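Local coordinates for AA9 family lytic polysaccharide monooxygenase B (Heterobasidion irregulare TC 32-1, PDB 5NNS), which cleaves crystalline and amorphous cellulose-type polysaccharides oxidatively at C1, using a copper ion, a reducing agent and hydrogen peroxide or oxygen, at residues A[7-20]-A[26-38]. Sequence-based numbering, arbitrary orientation. Where two conformers were deposited one is given.
Sequences YSLAGTWYNGFVPY and QSTIQREWDTYNP
G16 and Q30, F17 and E32, and P19 and D34 pair as nearest CA atoms where the chain leaving the hairpin of strands 4-9 and 12-15, closed by a type I' turn, runs beside the irregular segment 26-38. The F17 ring is sandwiched between the Q26 amide, stacked at 17° with NE2 3.2 Å from CZ, and the methylene CG of E32, which makes a CH-pi contact over the opposite face; chi1 of -169° turns the ring away from its own N and in between them. The same Q26 amide grips V18 twice, OE1 accepting from V18 N and NE2 donating to V18 O, each in the carbonyl plane on a lone pair. Q30, its chain extended, reaches between the segments: OE1 accepts from F17 N at 2.7 Å and from W33 NE1, the latter donor well above the carbonyl plane, while NE2 donates to Y7 OH at 3.0 Å and to V4 O. A leucine in place of Q30 would probably leave F17 N, W33 NE1 and Y7 OH without this shared partner. I29 CD1 meets L9 CD1 tip to tip, tightly at 3.4 Å. P19 CG sits over the six-membered ring of W33, 3.9 Å from its centroid, and at the edge of Y36. Y20 OH accepts a nearly straight bond from Y36 N (3.0 Å) and, in one of two T35 conformers, another from T35 OG1. The contact thus joins the edge hairpin of the AA9 beta-sandwich to the loop bearing N37, beside copper ligand H1, and holds the hydroxyl of Y20, a glucan-binding residue of the substrate surface, against the backbone of Y36.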
ATOM      1  N   TYR A   7      -9.551  -1.149  -8.640  1.00 13.53           N
ATOM      2  CA  TYR A   7      -8.461  -2.017  -9.081  1.00 13.80           C
ATOM      3  C   TYR A   7      -8.753  -2.636 -10.444  1.00 14.36           C
ATOM      4  O   TYR A   7      -9.916  -2.761 -10.848  1.00 14.29           O
ATOM      5  CB  TYR A   7      -8.231  -3.154  -8.080  1.00 13.42           C
ATOM      6  CG  TYR A   7      -7.907  -2.707  -6.676  1.00 13.25           C
ATOM      7  CD1 TYR A   7      -8.922  -2.435  -5.764  1.00 13.32           C
ATOM      8  CD2 TYR A   7      -6.585  -2.572  -6.248  1.00 13.13           C
ATOM      9  CE1 TYR A   7      -8.635  -2.024  -4.468  1.00 13.26           C
ATOM     10  CE2 TYR A   7      -6.289  -2.167  -4.954  1.00 13.08           C
ATOM     11  CZ  TYR A   7      -7.317  -1.891  -4.071  1.00 12.99           C
ATOM     12  OH  TYR A   7      -7.046  -1.490  -2.793  1.00 12.95           O
ATOM     13  N   SER A   8      -7.677  -2.991 -11.147  1.00 14.90           N
ATOM     14  CA  SER A   8      -7.718  -3.960 -12.241  1.00 15.31           C
ATOM     15  C   SER A   8      -6.701  -5.031 -11.876  1.00 15.81           C
ATOM     16  O   SER A   8      -5.505  -4.749 -11.795  1.00 15.92           O
ATOM     17  CB  SER A   8      -7.384  -3.315 -13.589  1.00 15.30           C
ATOM     18  OG  SER A   8      -7.382  -4.272 -14.639  1.00 15.20           O
ATOM     19  N   LEU A   9      -7.192  -6.243 -11.621  1.00 16.72           N
ATOM     20  CA  LEU A   9      -6.379  -7.354 -11.137  1.00 17.39           C
ATOM     21  C   LEU A   9      -6.519  -8.523 -12.112  1.00 18.05           C
ATOM     22  O   LEU A   9      -7.604  -9.104 -12.250  1.00 17.20           O
ATOM     23  CB  LEU A   9      -6.819  -7.774  -9.725  1.00 17.36           C
ATOM     24  CG  LEU A   9      -6.989  -6.658  -8.685  1.00 17.41           C
ATOM     25  CD1 LEU A   9      -7.670  -7.194  -7.438  1.00 17.42           C
ATOM     26  CD2 LEU A   9      -5.660  -6.004  -8.325  1.00 17.42           C
ATOM     27  N   ALA A  10      -5.418  -8.842 -12.798  1.00 18.86           N
ATOM     28  CA  ALA A  10      -5.370  -9.926 -13.779  1.00 19.01           C
ATOM     29  C   ALA A  10      -6.530  -9.833 -14.782  1.00 19.57           C
ATOM     30  O   ALA A  10      -7.263 -10.804 -15.001  1.00 19.39           O
ATOM     31  CB  ALA A  10      -5.356 -11.265 -13.060  1.00 19.19           C
ATOM     32  N   GLY A  11      -6.703  -8.637 -15.351  1.00 20.12           N
ATOM     33  CA  GLY A  11      -7.669  -8.393 -16.418  1.00 20.45           C
ATOM     34  C   GLY A  11      -9.103  -8.062 -16.028  1.00 20.66           C
ATOM     35  O   GLY A  11      -9.934  -7.858 -16.911  1.00 20.50           O
ATOM     36  N   THR A  12      -9.402  -7.995 -14.731  1.00 21.09           N
ATOM     37  CA  THR A  12     -10.780  -7.794 -14.250  1.00 21.17           C
ATOM     38  C   THR A  12     -10.874  -6.565 -13.358  1.00 21.03           C
ATOM     39  O   THR A  12     -10.073  -6.398 -12.441  1.00 21.03           O
ATOM     40  CB  THR A  12     -11.276  -9.018 -13.452  1.00 21.32           C
ATOM     41  OG1 THR A  12     -11.189 -10.189 -14.271  1.00 21.84           O
ATOM     42  CG2 THR A  12     -12.726  -8.830 -12.978  1.00 21.30           C
ATOM     43  N   TRP A  13     -11.876  -5.733 -13.621  1.00 20.97           N
ATOM     44  CA  TRP A  13     -12.120  -4.516 -12.848  1.00 21.36           C
ATOM     45  C   TRP A  13     -12.777  -4.844 -11.504  1.00 21.24           C
ATOM     46  O   TRP A  13     -13.670  -5.683 -11.442  1.00 20.87           O
ATOM     47  CB  TRP A  13     -13.029  -3.575 -13.645  1.00 21.71           C
ATOM     48  CG  TRP A  13     -13.285  -2.253 -12.991  1.00 22.35           C
ATOM     49  CD1 TRP A  13     -14.338  -1.919 -12.172  1.00 22.37           C
ATOM     50  CD2 TRP A  13     -12.475  -1.080 -13.105  1.00 22.67           C
ATOM     51  NE1 TRP A  13     -14.223  -0.607 -11.770  1.00 22.77           N
ATOM     52  CE2 TRP A  13     -13.094  -0.067 -12.332  1.00 22.90           C
ATOM     53  CE3 TRP A  13     -11.288  -0.783 -13.789  1.00 23.37           C
ATOM     54  CZ2 TRP A  13     -12.559   1.227 -12.225  1.00 23.16           C
ATOM     55  CZ3 TRP A  13     -10.753   0.512 -13.680  1.00 23.30           C
ATOM     56  CH2 TRP A  13     -11.396   1.495 -12.905  1.00 23.17           C
ATOM     57  N   TYR A  14     -12.328  -4.174 -10.442  1.00 21.25           N
ATOM     58  CA  TYR A  14     -12.954  -4.262  -9.124  1.00 21.37           C
ATOM     59  C   TYR A  14     -13.165  -2.859  -8.559  1.00 21.54           C
ATOM     60  O   TYR A  14     -12.215  -2.066  -8.479  1.00 20.89           O
ATOM     61  CB  TYR A  14     -12.084  -5.066  -8.164  1.00 21.59           C
ATOM     62  CG  TYR A  14     -11.893  -6.502  -8.570  1.00 22.00           C
ATOM     63  CD1 TYR A  14     -12.778  -7.490  -8.136  1.00 22.00           C
ATOM     64  CD2 TYR A  14     -10.830  -6.880  -9.391  1.00 22.04           C
ATOM     65  CE1 TYR A  14     -12.609  -8.813  -8.507  1.00 22.25           C
ATOM     66  CE2 TYR A  14     -10.650  -8.202  -9.766  1.00 22.39           C
ATOM     67  CZ  TYR A  14     -11.542  -9.165  -9.319  1.00 22.50           C
ATOM     68  OH  TYR A  14     -11.371 -10.476  -9.688  1.00 22.55           O
ATOM     69  N   ASN A  15     -14.408  -2.558  -8.181  1.00 21.65           N
ATOM     70  CA  ASN A  15     -14.733  -1.328  -7.458  1.00 21.97           C
ATOM     71  C   ASN A  15     -14.092  -1.387  -6.072  1.00 21.68           C
ATOM     72  O   ASN A  15     -13.964  -2.469  -5.496  1.00 22.26           O
ATOM     73  CB  ASN A  15     -16.254  -1.137  -7.325  1.00 22.62           C
ATOM     74  CG  ASN A  15     -16.898  -2.145  -6.378  1.00 23.89           C
ATOM     75  OD1 ASN A  15     -17.006  -3.331  -6.702  1.00 24.89           O
ATOM     76  ND2 ASN A  15     -17.317  -1.680  -5.198  1.00 24.05           N
ATOM     77  N   GLY A  16     -13.677  -0.231  -5.561  1.00 21.40           N
ATOM     78  CA  GLY A  16     -13.172  -0.107  -4.188  1.00 21.50           C
ATOM     79  C   GLY A  16     -14.261   0.413  -3.265  1.00 21.34           C
ATOM     80  O   GLY A  16     -15.404   0.603  -3.685  1.00 20.93           O
ATOM     81  N   PHE A  17     -13.896   0.654  -2.009  1.00 21.21           N
ATOM     82  CA  PHE A  17     -14.795   1.285  -1.045  1.00 21.26           C
ATOM     83  C   PHE A  17     -14.973   2.757  -1.411  1.00 21.41           C
ATOM     84  O   PHE A  17     -14.051   3.376  -1.932  1.00 21.87           O
ATOM     85  CB  PHE A  17     -14.239   1.157   0.380  1.00 20.91           C
ATOM     86  CG  PHE A  17     -15.222   1.544   1.445  1.00 20.76           C
ATOM     87  CD1 PHE A  17     -16.175   0.633   1.889  1.00 20.69           C
ATOM     88  CD2 PHE A  17     -15.213   2.820   1.988  1.00 20.63           C
ATOM     89  CE1 PHE A  17     -17.093   0.986   2.856  1.00 20.66           C
ATOM     90  CE2 PHE A  17     -16.127   3.178   2.966  1.00 20.78           C
ATOM     91  CZ  PHE A  17     -17.073   2.260   3.398  1.00 20.57           C
ATOM     92  N   VAL A  18     -16.162   3.299  -1.149  1.00 21.51           N
ATOM     93  CA  VAL A  18     -16.454   4.722  -1.353  1.00 21.70           C
ATOM     94  C   VAL A  18     -16.380   5.431   0.010  1.00 21.90           C
ATOM     95  O   VAL A  18     -17.267   5.249   0.846  1.00 21.45           O
ATOM     96  CB  VAL A  18     -17.844   4.956  -2.001  1.00 21.76           C
ATOM     97  CG1 VAL A  18     -18.128   6.447  -2.161  1.00 21.66           C
ATOM     98  CG2 VAL A  18     -17.932   4.252  -3.351  1.00 21.81           C
ATOM     99  N   PRO A  19     -15.313   6.227   0.247  1.00 22.02           N
ATOM    100  CA  PRO A  19     -15.214   6.930   1.537  1.00 22.67           C
ATOM    101  C   PRO A  19     -16.308   7.977   1.761  1.00 22.96           C
ATOM    102  O   PRO A  19     -16.944   8.431   0.807  1.00 22.13           O
ATOM    103  CB  PRO A  19     -13.830   7.601   1.479  1.00 22.17           C
ATOM    104  CG  PRO A  19     -13.470   7.622   0.039  1.00 22.47           C
ATOM    105  CD  PRO A  19     -14.102   6.417  -0.571  1.00 21.91           C
ATOM    106  N   TYR A  20     -16.520   8.322   3.031  1.00 23.81           N
ATOM    107  CA  TYR A  20     -17.546   9.279   3.480  1.00 24.97           C
ATOM    108  C   TYR A  20     -18.989   8.772   3.407  1.00 25.43           C
ATOM    109  O   TYR A  20     -19.857   9.347   4.048  1.00 26.96           O
ATOM    110  CB  TYR A  20     -17.445  10.635   2.762  1.00 25.27           C
ATOM    111  CG  TYR A  20     -16.095  11.286   2.849  1.00 25.24           C
ATOM    112  CD1 TYR A  20     -15.748  12.047   3.954  1.00 25.16           C
ATOM    113  CD2 TYR A  20     -15.159  11.151   1.816  1.00 25.47           C
ATOM    114  CE1 TYR A  20     -14.507  12.656   4.041  1.00 25.33           C
ATOM    115  CE2 TYR A  20     -13.911  11.762   1.889  1.00 25.25           C
ATOM    116  CZ  TYR A  20     -13.592  12.517   3.003  1.00 25.24           C
ATOM    117  OH  TYR A  20     -12.356  13.117   3.088  1.00 24.88           O
ATOM    118  N   GLN A  26     -22.365  -1.215   0.814  1.00 25.27           N
ATOM    119  CA  GLN A  26     -21.190  -1.268  -0.056  1.00 24.21           C
ATOM    120  C   GLN A  26     -20.674  -2.701  -0.130  1.00 23.80           C
ATOM    121  O   GLN A  26     -20.786  -3.462   0.830  1.00 24.24           O
ATOM    122  CB  GLN A  26     -20.097  -0.311   0.437  1.00 24.01           C
ATOM    123  CG  GLN A  26     -20.539   1.148   0.487  1.00 23.44           C
ATOM    124  CD  GLN A  26     -19.386   2.143   0.415  1.00 23.27           C
ATOM    125  OE1 GLN A  26     -18.516   2.040  -0.448  1.00 23.13           O
ATOM    126  NE2 GLN A  26     -19.387   3.121   1.309  1.00 22.81           N
ATOM    127  N   SER A  27     -20.134  -3.069  -1.287  1.00 23.02           N
ATOM    128  CA  SER A  27     -19.570  -4.393  -1.495  1.00 21.83           C
ATOM    129  C   SER A  27     -18.336  -4.265  -2.380  1.00 21.51           C
ATOM    130  O   SER A  27     -18.414  -3.746  -3.496  1.00 20.95           O
ATOM    131  CB  SER A  27     -20.601  -5.325  -2.135  1.00 21.50           C
ATOM    132  OG  SER A  27     -20.209  -6.676  -1.975  1.00 20.95           O
ATOM    133  N   THR A  28     -17.199  -4.724  -1.870  1.00 21.08           N
ATOM    134  CA  THR A  28     -15.930  -4.571  -2.568  1.00 21.04           C
ATOM    135  C   THR A  28     -14.883  -5.547  -2.060  1.00 20.60           C
ATOM    136  O   THR A  28     -14.998  -6.080  -0.953  1.00 20.63           O
ATOM    137  CB  THR A  28     -15.389  -3.122  -2.449  1.00 21.45           C
ATOM    138  OG1 THR A  28     -14.030  -3.064  -2.905  1.00 21.58           O
ATOM    139  CG2 THR A  28     -15.456  -2.613  -1.009  1.00 21.80           C
ATOM    140  N   ILE A  29     -13.858  -5.769  -2.879  1.00 20.12           N
ATOM    141  CA  ILE A  29     -12.662  -6.485  -2.429  1.00 19.64           C
ATOM    142  C   ILE A  29     -11.843  -5.667  -1.421  1.00 18.95           C
ATOM    143  O   ILE A  29     -11.028  -6.225  -0.681  1.00 19.07           O
ATOM    144  CB  ILE A  29     -11.757  -6.941  -3.598  1.00 19.92           C
ATOM    145  CG1 ILE A  29     -11.210  -5.752  -4.412  1.00 19.82           C
ATOM    146  CG2 ILE A  29     -12.509  -7.919  -4.491  1.00 19.76           C
ATOM    147  CD1 ILE A  29     -10.045  -6.133  -5.299  1.00 19.99           C
ATOM    148  N   GLN A  30     -12.066  -4.353  -1.407  1.00 18.20           N
ATOM    149  CA  GLN A  30     -11.288  -3.426  -0.603  1.00 17.94           C
ATOM    150  C   GLN A  30     -11.801  -3.319   0.834  1.00 17.94           C
ATOM    151  O   GLN A  30     -13.009  -3.371   1.071  1.00 18.47           O
ATOM    152  CB  GLN A  30     -11.314  -2.044  -1.254  1.00 17.51           C
ATOM    153  CG  GLN A  30     -10.103  -1.200  -0.928  1.00 17.28           C
ATOM    154  CD  GLN A  30     -10.148   0.161  -1.563  1.00 16.97           C
ATOM    155  OE1 GLN A  30     -11.206   0.797  -1.618  1.00 16.56           O
ATOM    156  NE2 GLN A  30      -8.996   0.634  -2.032  1.00 16.40           N
ATOM    157  N   ARG A  31     -10.872  -3.165   1.781  1.00 17.63           N
ATOM    158  CA  ARG A  31     -11.213  -2.883   3.175  1.00 17.26           C
ATOM    159  C   ARG A  31     -11.705  -1.446   3.312  1.00 17.11           C
ATOM    160  O   ARG A  31     -11.309  -0.563   2.539  1.00 16.80           O
ATOM    161  CB  ARG A  31     -10.012  -3.117   4.105  1.00 17.36           C
ATOM    162  CG  ARG A  31      -9.610  -4.575   4.281  1.00 17.14           C
ATOM    163  CD  ARG A  31     -10.780  -5.433   4.746  1.00 17.15           C
ATOM    164  NE  ARG A  31     -10.353  -6.678   5.390  1.00 17.00           N
ATOM    165  CZ  ARG A  31     -10.011  -6.811   6.676  1.00 16.76           C
ATOM    166  NH1 ARG A  31     -10.020  -5.775   7.515  1.00 16.71           N
ATOM    167  NH2 ARG A  31      -9.648  -8.004   7.129  1.00 16.92           N
ATOM    168  N   GLU A  32     -12.581  -1.227   4.293  1.00 16.46           N
ATOM    169  CA  GLU A  32     -13.225   0.068   4.490  1.00 16.16           C
ATOM    170  C   GLU A  32     -12.198   1.129   4.857  1.00 15.91           C
ATOM    171  O   GLU A  32     -11.403   0.927   5.764  1.00 16.29           O
ATOM    172  CB  GLU A  32     -14.285  -0.025   5.592  1.00 16.40           C
ATOM    173  CG  GLU A  32     -14.854   1.306   6.081  1.00 16.61           C
ATOM    174  CD  GLU A  32     -15.969   1.135   7.102  1.00 16.97           C
ATOM    175  OE1 GLU A  32     -16.386  -0.014   7.362  1.00 17.50           O
ATOM    176  OE2 GLU A  32     -16.431   2.152   7.657  1.00 16.94           O
ATOM    177  N   TRP A  33     -12.221   2.246   4.139  1.00 15.35           N
ATOM    178  CA  TRP A  33     -11.463   3.435   4.514  1.00 14.93           C
ATOM    179  C   TRP A  33     -12.391   4.633   4.380  1.00 14.82           C
ATOM    180  O   TRP A  33     -13.044   4.801   3.357  1.00 14.53           O
ATOM    181  CB  TRP A  33     -10.191   3.575   3.660  1.00 14.60           C
ATOM    182  CG  TRP A  33     -10.394   3.658   2.160  1.00 14.35           C
ATOM    183  CD1 TRP A  33     -10.745   2.646   1.316  1.00 14.22           C
ATOM    184  CD2 TRP A  33     -10.213   4.815   1.340  1.00 14.10           C
ATOM    185  NE1 TRP A  33     -10.806   3.106   0.023  1.00 14.07           N
ATOM    186  CE2 TRP A  33     -10.477   4.434   0.009  1.00 14.05           C
ATOM    187  CE3 TRP A  33      -9.846   6.141   1.602  1.00 14.25           C
ATOM    188  CZ2 TRP A  33     -10.405   5.334  -1.063  1.00 14.07           C
ATOM    189  CZ3 TRP A  33      -9.761   7.044   0.535  1.00 14.14           C
ATOM    190  CH2 TRP A  33     -10.039   6.629  -0.782  1.00 14.19           C
ATOM    191  N   ASP A  34     -12.447   5.462   5.419  1.00 15.31           N
ATOM    192  CA  ASP A  34     -13.554   6.412   5.606  1.00 15.54           C
ATOM    193  C   ASP A  34     -13.341   7.864   5.165  1.00 15.44           C
ATOM    194  O   ASP A  34     -14.324   8.603   5.041  1.00 15.53           O
ATOM    195  CB  ASP A  34     -13.990   6.389   7.074  1.00 16.23           C
ATOM    196  CG  ASP A  34     -14.472   5.011   7.518  1.00 16.79           C
ATOM    197  OD1 ASP A  34     -15.203   4.364   6.747  1.00 17.13           O
ATOM    198  OD2 ASP A  34     -14.118   4.574   8.633  1.00 17.44           O
ATOM    199  N   THR A  35     -12.094   8.261   4.908  0.50 15.30           N
ATOM    200  CA  THR A  35     -11.789   9.635   4.526  0.50 15.19           C
ATOM    201  C   THR A  35     -10.580   9.701   3.616  0.50 15.17           C
ATOM    202  O   THR A  35      -9.794   8.760   3.544  0.50 15.15           O
ATOM    203  CB  THR A  35     -11.495  10.496   5.765  0.50 15.37           C
ATOM    204  OG1 THR A  35     -11.147  11.823   5.357  0.50 15.47           O
ATOM    205  CG2 THR A  35     -10.347   9.893   6.573  0.50 15.39           C
ATOM    206  N   TYR A  36     -10.438  10.837   2.938  1.00 15.04           N
ATOM    207  CA  TYR A  36      -9.275  11.123   2.089  1.00 15.02           C
ATOM    208  C   TYR A  36      -8.012  11.520   2.871  1.00 15.33           C
ATOM    209  O   TYR A  36      -6.953  11.631   2.271  1.00 15.22           O
ATOM    210  CB  TYR A  36      -9.615  12.272   1.128  1.00 14.68           C
ATOM    211  CG  TYR A  36     -10.260  11.874  -0.180  1.00 14.55           C
ATOM    212  CD1 TYR A  36     -10.988  10.691  -0.319  1.00 14.52           C
ATOM    213  CD2 TYR A  36     -10.157  12.704  -1.287  1.00 14.38           C
ATOM    214  CE1 TYR A  36     -11.573  10.348  -1.531  1.00 14.39           C
ATOM    215  CE2 TYR A  36     -10.740  12.366  -2.493  1.00 14.33           C
ATOM    216  CZ  TYR A  36     -11.447  11.191  -2.605  1.00 14.15           C
ATOM    217  OH  TYR A  36     -12.027  10.861  -3.797  1.00 14.14           O
ATOM    218  N   ASN A  37      -8.130  11.757   4.180  1.00 15.80           N
ATOM    219  CA  ASN A  37      -7.047  12.300   5.001  1.00 16.17           C
ATOM    220  C   ASN A  37      -5.919  11.312   5.240  1.00 15.85           C
ATOM    221  O   ASN A  37      -6.158  10.101   5.345  1.00 16.00           O
ATOM    222  CB  ASN A  37      -7.564  12.719   6.387  1.00 16.94           C
ATOM    223  CG  ASN A  37      -8.655  13.766   6.324  1.00 17.19           C
ATOM    224  OD1 ASN A  37      -8.821  14.456   5.322  1.00 18.03           O
ATOM    225  ND2 ASN A  37      -9.406  13.887   7.404  1.00 17.64           N
ATOM    226  N   PRO A  38      -4.688  11.827   5.367  1.00 15.68           N
ATOM    227  CA  PRO A  38      -3.578  10.938   5.683  1.00 15.78           C
ATOM    228  C   PRO A  38      -3.591  10.460   7.133  1.00 15.83           C
ATOM    229  O   PRO A  38      -4.172  11.110   8.009  1.00 15.87           O
ATOM    230  CB  PRO A  38      -2.346  11.811   5.450  1.00 15.69           C
ATOM    231  CG  PRO A  38      -2.823  13.199   5.680  1.00 15.83           C
ATOM    232  CD  PRO A  38      -4.249  13.226   5.208  1.00 15.72           C
TER
HETATM  233  O   HOH W   1     -14.575  -5.033  -5.528  1.00 17.64           O
HETATM  234  O   HOH W   2     -17.981   0.243  -2.423  1.00 35.63           O
HETATM  235  O   HOH W   3     -16.886   6.474   5.175  1.00 23.72           O